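Local coordinates for protein benzyl alcohol dehydrogenase (Acinetobacter calcoaceticus, PDB 1F8F) that probably oxidises benzyl alcohol and related aromatic alcohols to aldehydes, using NAD and a zinc ion, at residues Q30-C44 with G64-V78. Numbering follows the deposited sequence.
Sequences QGDEVLVKVVATGMC and GHEGSGIIEAIGPNV. With ZN (zinc ion), chain B.
His-65 and Cys-44 meet at a zinc ion. His-65 binds it through NE2 at 2.2 Å, and Cys-44 through SG at 2.4 Å. Cys-173 is the third protein ligand of this site, which lies beside the bound NAD. The Cys-44 sulfur sits at the edge of the imidazole, near its plane. CG of His-65 stands between its own backbone N and carbonyl carbon (chi1 68°), and this turns the ring back to the metal. A water bridges the backbones, giving a hydrogen bond to Gly-42 O and taking one from His-65 N. Glu-66 extends past Gly-42, and its OE2 comes 3.6 Å from Cys-44 CB. Its carboxylate is held by a salt bridge to Lys-365 and by the amide of Gly-174. Gly-67 and Thr-41 form a non-hydrogen-bonded antiparallel pair, with Gly-67 CA next to Thr-41 OG1, which hydrogen-bonds to Ser-144 O.

Strands 33-42 and 66-74 are antiparallel neighbours in the GroES-like domain of this zinc-dependent alcohol dehydrogenase. A classic bulge sets Val-39 and Ala-40 opposite Ser-68. Ser-68 O accepts Val-39 N at 2.9 Å and, weakly, Ala-40 N. Gly-69 CA lies close to Val-38 CA and Lys-37 O. Ile-70 O receives Lys-37 N in a nearly straight bond (176°), and the two side chains run side by side, with CD1 of Ile-70 against CE of Lys-37. The side chains of Ile-71 and Val-34 cross obliquely, CG1 to CG1 at 4.0 Å. At a second classic bulge Glu-72 and Ala-73 face Leu-35. Glu-72 CG lies 3.6 Å from Leu-35 CD2, and CB of Ala-73 abuts Leu-35 CB. Gly-75 N hydrogen-bonds to Glu-33 O. Asn-77 N reaches Gly-31 O from above the carbonyl plane, at 3.0 Å.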
loop_
_atom_site.group_PDB
_atom_site.type_symbol
_atom_site.label_atom_id
_atom_site.label_comp_id
_atom_site.label_asym_id
_atom_site.label_seq_id
_atom_site.Cartn_x
_atom_site.Cartn_y
_atom_site.Cartn_z
ATOM N N GLN A 30 -38.107 0.983 14.270
ATOM C CA GLN A 30 -38.511 0.092 13.187
ATOM C C GLN A 30 -37.287 -0.538 12.533
ATOM O O GLN A 30 -36.148 -0.443 13.007
ATOM C CB GLN A 30 -39.416 0.868 12.226
ATOM C CG GLN A 30 -40.738 1.269 12.873
ATOM C CD GLN A 30 -41.653 2.169 12.081
ATOM O OE1 GLN A 30 -42.690 1.704 11.582
ATOM N NE2 GLN A 30 -41.352 3.462 11.948
ATOM N N GLY A 31 -37.521 -1.251 11.444
ATOM C CA GLY A 31 -36.505 -1.971 10.702
ATOM C C GLY A 31 -35.272 -2.338 11.524
ATOM O O GLY A 31 -35.283 -3.236 12.363
ATOM N N ASP A 32 -34.172 -1.658 11.185
ATOM C CA ASP A 32 -32.898 -1.864 11.878
ATOM C C ASP A 32 -32.482 -0.706 12.790
ATOM O O ASP A 32 -31.332 -0.584 13.311
ATOM C CB ASP A 32 -31.885 -2.333 10.859
ATOM C CG ASP A 32 -31.263 -1.312 9.936
ATOM O OD1 ASP A 32 -31.718 -0.170 9.830
ATOM O OD2 ASP A 32 -30.219 -1.653 9.303
ATOM N N GLU A 33 -33.468 0.118 13.167
ATOM C CA GLU A 33 -33.317 1.209 14.112
ATOM C C GLU A 33 -33.143 0.750 15.562
ATOM O O GLU A 33 -33.448 -0.392 15.869
ATOM C CB GLU A 33 -34.514 2.152 14.092
ATOM C CG GLU A 33 -34.866 2.647 12.707
ATOM C CD GLU A 33 -36.156 3.451 12.752
ATOM O OE1 GLU A 33 -36.993 3.100 13.611
ATOM O OE2 GLU A 33 -36.315 4.390 11.947
ATOM N N VAL A 34 -32.537 1.600 16.392
ATOM C CA VAL A 34 -32.273 1.315 17.799
ATOM C C VAL A 34 -32.725 2.425 18.766
ATOM O O VAL A 34 -32.489 3.581 18.424
ATOM C CB VAL A 34 -30.792 1.148 18.127
ATOM C CG1 VAL A 34 -30.606 0.123 19.232
ATOM C CG2 VAL A 34 -29.941 0.809 16.928
ATOM N N LEU A 35 -33.390 2.120 19.895
ATOM C CA LEU A 35 -33.862 3.096 20.870
ATOM C C LEU A 35 -32.881 3.141 22.044
ATOM O O LEU A 35 -32.716 2.091 22.690
ATOM C CB LEU A 35 -35.196 2.772 21.571
ATOM C CG LEU A 35 -35.775 3.973 22.352
ATOM C CD1 LEU A 35 -36.040 5.151 21.431
ATOM C CD2 LEU A 35 -37.040 3.550 23.073
ATOM N N VAL A 36 -32.238 4.298 22.236
ATOM C CA VAL A 36 -31.166 4.300 23.253
ATOM C C VAL A 36 -31.461 5.152 24.485
ATOM O O VAL A 36 -31.842 6.314 24.295
ATOM C CB VAL A 36 -29.871 4.897 22.615
ATOM C CG1 VAL A 36 -28.713 4.932 23.592
ATOM C CG2 VAL A 36 -29.420 4.051 21.424
ATOM N N LYS A 37 -31.154 4.678 25.675
ATOM C CA LYS A 37 -31.371 5.575 26.856
ATOM C C LYS A 37 -30.028 6.317 27.053
ATOM O O LYS A 37 -29.061 5.626 27.377
ATOM C CB LYS A 37 -31.807 4.831 28.108
ATOM C CG LYS A 37 -31.468 5.506 29.420
ATOM C CD LYS A 37 -32.062 5.043 30.702
ATOM C CE LYS A 37 -31.158 4.278 31.639
ATOM N NZ LYS A 37 -31.405 4.696 33.082
ATOM N N VAL A 38 -29.966 7.624 26.802
ATOM C CA VAL A 38 -28.693 8.333 26.908
ATOM C C VAL A 38 -28.159 8.603 28.326
ATOM O O VAL A 38 -28.824 9.251 29.147
ATOM C CB VAL A 38 -28.848 9.644 26.126
ATOM C CG1 VAL A 38 -27.601 10.532 26.153
ATOM C CG2 VAL A 38 -29.286 9.395 24.677
ATOM N N VAL A 39 -26.919 8.217 28.623
ATOM C CA VAL A 39 -26.273 8.500 29.904
ATOM C C VAL A 39 -25.557 9.847 29.840
ATOM O O VAL A 39 -25.779 10.728 30.691
ATOM C CB VAL A 39 -25.341 7.364 30.335
ATOM C CG1 VAL A 39 -24.522 7.647 31.592
ATOM C CG2 VAL A 39 -26.130 6.064 30.592
ATOM N N ALA A 40 -24.784 10.093 28.738
ATOM C CA ALA A 40 -24.097 11.360 28.544
ATOM C C ALA A 40 -23.636 11.572 27.095
ATOM O O ALA A 40 -23.442 10.634 26.339
ATOM C CB ALA A 40 -22.918 11.486 29.535
ATOM N N THR A 41 -23.493 12.843 26.696
ATOM C CA THR A 41 -23.197 13.185 25.324
ATOM C C THR A 41 -22.100 14.244 25.237
ATOM O O THR A 41 -22.292 15.314 25.809
ATOM C CB THR A 41 -24.405 13.804 24.607
ATOM O OG1 THR A 41 -25.494 12.878 24.628
ATOM C CG2 THR A 41 -24.171 14.118 23.124
ATOM N N GLY A 42 -21.036 13.946 24.495
ATOM C CA GLY A 42 -19.979 14.944 24.345
ATOM C C GLY A 42 -20.372 16.177 23.566
ATOM O O GLY A 42 -21.309 16.135 22.766
ATOM N N MET A 43 -19.665 17.293 23.731
ATOM C CA MET A 43 -19.897 18.535 23.026
ATOM C C MET A 43 -18.675 18.843 22.139
ATOM O O MET A 43 -17.534 18.779 22.545
ATOM C CB MET A 43 -20.088 19.782 23.897
ATOM C CG MET A 43 -20.499 20.997 23.054
ATOM S SD MET A 43 -20.538 22.501 24.121
ATOM C CE MET A 43 -22.018 22.141 25.065
ATOM N N CYS A 44 -18.963 19.213 20.915
ATOM C CA CYS A 44 -17.970 19.446 19.866
ATOM C C CYS A 44 -18.262 20.751 19.166
ATOM O O CYS A 44 -19.362 21.251 18.954
ATOM C CB CYS A 44 -17.969 18.218 18.947
ATOM S SG CYS A 44 -17.330 18.382 17.278
ATOM N N GLY A 64 -26.271 17.670 19.298
ATOM C CA GLY A 64 -25.615 16.623 20.089
ATOM C C GLY A 64 -25.242 15.501 19.104
ATOM O O GLY A 64 -26.069 15.059 18.314
ATOM N N HIS A 65 -23.976 15.087 19.080
ATOM C CA HIS A 65 -23.580 14.075 18.115
ATOM C C HIS A 65 -22.487 13.196 18.726
ATOM O O HIS A 65 -21.739 12.564 17.995
ATOM C CB HIS A 65 -23.203 14.644 16.764
ATOM C CG HIS A 65 -21.965 15.469 16.690
ATOM N ND1 HIS A 65 -21.979 16.798 17.078
ATOM C CD2 HIS A 65 -20.721 15.193 16.248
ATOM C CE1 HIS A 65 -20.769 17.327 16.901
ATOM N NE2 HIS A 65 -19.977 16.367 16.407
ATOM N N GLU A 66 -22.365 13.328 20.055
ATOM C CA GLU A 66 -21.375 12.460 20.723
ATOM C C GLU A 66 -21.992 11.650 21.858
ATOM O O GLU A 66 -21.466 11.599 22.981
ATOM C CB GLU A 66 -20.159 13.261 21.171
ATOM C CG GLU A 66 -19.322 13.877 20.033
ATOM C CD GLU A 66 -18.089 14.599 20.536
ATOM O OE1 GLU A 66 -17.933 14.987 21.699
ATOM O OE2 GLU A 66 -17.133 14.792 19.749
ATOM N N GLY A 67 -23.056 10.871 21.633
ATOM C CA GLY A 67 -23.787 10.192 22.685
ATOM C C GLY A 67 -23.323 8.839 23.104
ATOM O O GLY A 67 -22.647 8.147 22.344
ATOM N N SER A 68 -23.634 8.469 24.335
ATOM C CA SER A 68 -23.390 7.146 24.866
ATOM C C SER A 68 -24.618 6.848 25.759
ATOM O O SER A 68 -25.236 7.814 26.276
ATOM C CB SER A 68 -22.073 6.984 25.550
ATOM O OG SER A 68 -21.845 7.792 26.678
ATOM N N GLY A 69 -24.971 5.569 25.846
ATOM C CA GLY A 69 -26.166 5.187 26.573
ATOM C C GLY A 69 -26.324 3.662 26.657
ATOM O O GLY A 69 -25.389 2.884 26.586
ATOM N N ILE A 70 -27.552 3.232 26.892
ATOM C CA ILE A 70 -27.966 1.845 27.106
ATOM C C ILE A 70 -29.145 1.520 26.186
ATOM O O ILE A 70 -30.107 2.283 26.025
ATOM C CB ILE A 70 -28.484 1.627 28.552
ATOM C CG1 ILE A 70 -27.466 2.107 29.599
ATOM C CG2 ILE A 70 -28.810 0.175 28.880
ATOM C CD1 ILE A 70 -27.979 2.128 31.016
ATOM N N ILE A 71 -29.034 0.382 25.519
ATOM C CA ILE A 71 -30.163 0.007 24.644
ATOM C C ILE A 71 -31.384 -0.404 25.468
ATOM O O ILE A 71 -31.345 -1.330 26.242
ATOM C CB ILE A 71 -29.793 -1.089 23.656
ATOM C CG1 ILE A 71 -28.722 -0.600 22.652
ATOM C CG2 ILE A 71 -31.048 -1.501 22.883
ATOM C CD1 ILE A 71 -28.076 -1.719 21.881
ATOM N N GLU A 72 -32.497 0.179 25.154
ATOM C CA GLU A 72 -33.833 0.160 25.643
ATOM C C GLU A 72 -34.852 -0.533 24.733
ATOM O O GLU A 72 -35.983 -0.824 25.146
ATOM C CB GLU A 72 -34.270 1.648 25.695
ATOM C CG GLU A 72 -35.682 1.967 26.041
ATOM C CD GLU A 72 -36.112 1.997 27.492
ATOM O OE1 GLU A 72 -35.330 2.068 28.468
ATOM O OE2 GLU A 72 -37.350 1.962 27.658
ATOM N N ALA A 73 -34.525 -0.662 23.463
ATOM C CA ALA A 73 -35.365 -1.289 22.463
ATOM C C ALA A 73 -34.664 -1.352 21.087
ATOM O O ALA A 73 -34.038 -0.379 20.673
ATOM C CB ALA A 73 -36.706 -0.573 22.348
ATOM N N ILE A 74 -34.755 -2.515 20.447
ATOM C CA ILE A 74 -34.173 -2.762 19.140
ATOM C C ILE A 74 -35.270 -2.975 18.109
ATOM O O ILE A 74 -36.335 -3.387 18.532
ATOM C CB ILE A 74 -33.318 -4.042 19.100
ATOM C CG1 ILE A 74 -34.133 -5.223 19.628
ATOM C CG2 ILE A 74 -32.027 -3.841 19.863
ATOM C CD1 ILE A 74 -33.353 -6.521 19.619
ATOM N N GLY A 75 -35.114 -2.708 16.841
ATOM C CA GLY A 75 -36.159 -3.002 15.857
ATOM C C GLY A 75 -36.092 -4.511 15.558
ATOM O O GLY A 75 -35.253 -5.278 16.042
ATOM N N PRO A 76 -37.029 -4.956 14.725
ATOM C CA PRO A 76 -37.107 -6.359 14.337
ATOM C C PRO A 76 -36.007 -6.918 13.457
ATOM O O PRO A 76 -35.680 -8.101 13.608
ATOM C CB PRO A 76 -38.489 -6.438 13.721
ATOM C CG PRO A 76 -38.863 -5.063 13.269
ATOM C CD PRO A 76 -38.098 -4.111 14.124
ATOM N N ASN A 77 -35.354 -6.185 12.553
ATOM C CA ASN A 77 -34.248 -6.711 11.741
ATOM C C ASN A 77 -32.856 -6.497 12.359
ATOM O O ASN A 77 -31.793 -6.776 11.763
ATOM C CB ASN A 77 -34.245 -6.082 10.336
ATOM C CG ASN A 77 -35.653 -6.208 9.733
ATOM O OD1 ASN A 77 -36.049 -7.316 9.389
ATOM N ND2 ASN A 77 -36.316 -5.073 9.607
ATOM N N VAL A 78 -32.868 -6.067 13.633
ATOM C CA VAL A 78 -31.637 -5.844 14.355
ATOM C C VAL A 78 -31.092 -7.208 14.783
ATOM O O VAL A 78 -31.820 -7.964 15.433
ATOM C CB VAL A 78 -31.821 -4.910 15.561
ATOM C CG1 VAL A 78 -30.523 -4.799 16.335
ATOM C CG2 VAL A 78 -32.400 -3.562 15.175
HETATM ZN ZN ZN B . -17.808 16.469 15.884
HETATM O O HOH W 1 -21.584 16.451 19.985
#